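Local coordinates for DNA mismatch repair protein MLH3 (PDB 6RMN) that takes part in DNA mismatch repair, correcting insertion-deletion loops as a component of the MutLbeta heterodimer, at residues S12-Y17 with I211-L216. Sequence-based numbering, arbitrary orientation.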
loop_
_atom_site.group_PDB
_atom_site.type_symbol
_atom_site.label_atom_id
_atom_site.label_comp_id
_atom_site.label_asym_id
_atom_site.label_seq_id
_atom_site.Cartn_x
_atom_site.Cartn_y
_atom_site.Cartn_z
ATOM N N SER B 12 -4.648 -17.891 0.325
ATOM C CA SER B 12 -3.408 -17.530 -0.380
ATOM C C SER B 12 -3.435 -16.129 -1.055
ATOM O O SER B 12 -2.366 -15.531 -1.217
ATOM C CB SER B 12 -3.009 -18.615 -1.381
ATOM O OG SER B 12 -4.078 -19.008 -2.226
ATOM N N VAL B 13 -4.647 -15.606 -1.412
ATOM C CA VAL B 13 -4.861 -14.284 -2.033
ATOM C C VAL B 13 -4.238 -13.171 -1.162
ATOM O O VAL B 13 -3.198 -12.642 -1.551
ATOM C CB VAL B 13 -6.357 -14.028 -2.407
ATOM C CG1 VAL B 13 -6.651 -12.542 -2.645
ATOM C CG2 VAL B 13 -6.763 -14.847 -3.628
ATOM N N LEU B 14 -4.818 -12.894 0.035
ATOM C CA LEU B 14 -4.367 -11.891 1.005
ATOM C C LEU B 14 -2.919 -12.066 1.452
ATOM O O LEU B 14 -2.267 -11.069 1.780
ATOM C CB LEU B 14 -5.266 -11.892 2.251
ATOM C CG LEU B 14 -6.092 -10.637 2.559
ATOM C CD1 LEU B 14 -6.571 -10.664 3.988
ATOM C CD2 LEU B 14 -5.304 -9.357 2.337
ATOM N N ALA B 15 -2.425 -13.322 1.491
ATOM C CA ALA B 15 -1.058 -13.668 1.889
ATOM C C ALA B 15 -0.008 -13.056 0.952
ATOM O O ALA B 15 1.085 -12.711 1.409
ATOM C CB ALA B 15 -0.892 -15.179 1.940
ATOM N N LYS B 16 -0.356 -12.896 -0.345
ATOM C CA LYS B 16 0.490 -12.307 -1.391
ATOM C C LYS B 16 0.344 -10.764 -1.471
ATOM O O LYS B 16 0.725 -10.188 -2.483
ATOM C CB LYS B 16 0.100 -12.909 -2.757
ATOM C CG LYS B 16 0.431 -14.382 -2.963
ATOM C CD LYS B 16 -0.415 -14.951 -4.106
ATOM C CE LYS B 16 0.213 -16.142 -4.796
ATOM N NZ LYS B 16 1.203 -15.733 -5.831
ATOM N N TYR B 17 -0.212 -10.102 -0.431
ATOM C CA TYR B 17 -0.474 -8.662 -0.453
ATOM C C TYR B 17 0.359 -7.805 0.491
ATOM O O TYR B 17 0.197 -7.905 1.718
ATOM C CB TYR B 17 -1.971 -8.369 -0.205
ATOM C CG TYR B 17 -2.837 -8.468 -1.444
ATOM C CD1 TYR B 17 -3.286 -9.698 -1.908
ATOM C CD2 TYR B 17 -3.230 -7.327 -2.137
ATOM C CE1 TYR B 17 -4.067 -9.798 -3.054
ATOM C CE2 TYR B 17 -4.025 -7.411 -3.274
ATOM C CZ TYR B 17 -4.434 -8.651 -3.737
ATOM O OH TYR B 17 -5.195 -8.761 -4.878
ATOM N N ILE B 211 0.737 -4.059 10.441
ATOM C CA ILE B 211 0.285 -4.924 11.543
ATOM C C ILE B 211 -1.193 -5.323 11.357
ATOM O O ILE B 211 -1.527 -6.509 11.492
ATOM C CB ILE B 211 0.537 -4.248 12.924
ATOM C CG1 ILE B 211 2.036 -4.195 13.249
ATOM C CG2 ILE B 211 -0.252 -4.942 14.037
ATOM C CD1 ILE B 211 2.463 -3.038 14.098
ATOM N N LEU B 212 -2.064 -4.332 11.056
ATOM C CA LEU B 212 -3.490 -4.558 10.829
ATOM C C LEU B 212 -3.761 -5.574 9.716
ATOM O O LEU B 212 -4.538 -6.493 9.937
ATOM C CB LEU B 212 -4.241 -3.237 10.561
ATOM C CG LEU B 212 -4.634 -2.415 11.785
ATOM C CD1 LEU B 212 -5.084 -1.036 11.378
ATOM C CD2 LEU B 212 -5.743 -3.086 12.579
ATOM N N ILE B 213 -3.114 -5.429 8.543
ATOM C CA ILE B 213 -3.306 -6.356 7.416
ATOM C C ILE B 213 -2.677 -7.734 7.712
ATOM O O ILE B 213 -3.271 -8.750 7.352
ATOM C CB ILE B 213 -2.857 -5.740 6.054
ATOM C CG1 ILE B 213 -3.578 -4.395 5.770
ATOM C CG2 ILE B 213 -3.034 -6.726 4.863
ATOM C CD1 ILE B 213 -5.183 -4.393 5.748
ATOM N N SER B 214 -1.531 -7.772 8.408
ATOM C CA SER B 214 -0.851 -9.011 8.812
ATOM C C SER B 214 -1.783 -9.868 9.681
ATOM O O SER B 214 -1.921 -11.076 9.441
ATOM C CB SER B 214 0.427 -8.692 9.580
ATOM O OG SER B 214 1.077 -9.862 10.046
ATOM N N LYS B 215 -2.425 -9.231 10.681
ATOM C CA LYS B 215 -3.366 -9.868 11.590
ATOM C C LYS B 215 -4.636 -10.284 10.830
ATOM O O LYS B 215 -5.111 -11.390 11.051
ATOM C CB LYS B 215 -3.721 -8.934 12.756
ATOM C CG LYS B 215 -2.608 -8.745 13.785
ATOM C CD LYS B 215 -2.997 -7.699 14.824
ATOM C CE LYS B 215 -2.024 -7.629 15.970
ATOM N NZ LYS B 215 -2.182 -6.366 16.742
ATOM N N LEU B 216 -5.152 -9.424 9.913
ATOM C CA LEU B 216 -6.329 -9.715 9.100
ATOM C C LEU B 216 -6.141 -10.971 8.258
ATOM O O LEU B 216 -7.029 -11.823 8.241
ATOM C CB LEU B 216 -6.748 -8.528 8.216
ATOM C CG LEU B 216 -8.104 -8.702 7.468
ATOM C CD1 LEU B 216 -9.297 -8.771 8.444
ATOM C CD2 LEU B 216 -8.304 -7.627 6.405
#
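L14 meets I213 and L216 through an unusual torsion: its CG sits midway between staggered positions (chi1 -116°), nearly eclipsing the CA hydrogen, while CD1 continues anti to CA. The side chain thereby points both methyls at helix 206-216. In I213, chi1 of -56° places the branch methyl CG2, not the longer CG1 arm, anti to the backbone N and facing L14. L216 reaches in from the next turn, with CD2 as the end of its extended chain.

The result is a forked contact. L14 CD2 meets I213 CG2 methyl to methyl at 4.3 Å, and L14 CD1 touches L216 CD2 at 4.3 Å. No hydrogen bond joins the two segments; the approach is purely apolar, with 141 Å² buried over both sides. The backbones stay well apart, 8.5 Å between the CA atoms of L14 and I213, so side-chain ends do the work.

Y17 N donates to L14 O at 3.2 Å. Y17 starts toward the other segment, but its ring leads away, onto I30 and V44, and V13 O lies in plane at the ring edge.

The surroundings extend the oily layer: I30 and P222 touch L14, I28, I30 and V46 touch I213, and V46, P222 and C51 touch L216. L14 of helix 5-15 and I213 and L216 of helix 206-216 thus share a core with the antiparallel sheet containing strands 27-31 and 43-47. Helix 48-69, beside L216, carries the zinc ligands H49 and E53, and a zinc ion lies about 11 Å from the L216 side chain. Such helix-on-sheet packing belongs to the C-terminal domain of MutL homologues, here one helix, 48-69, away from its two-zinc site.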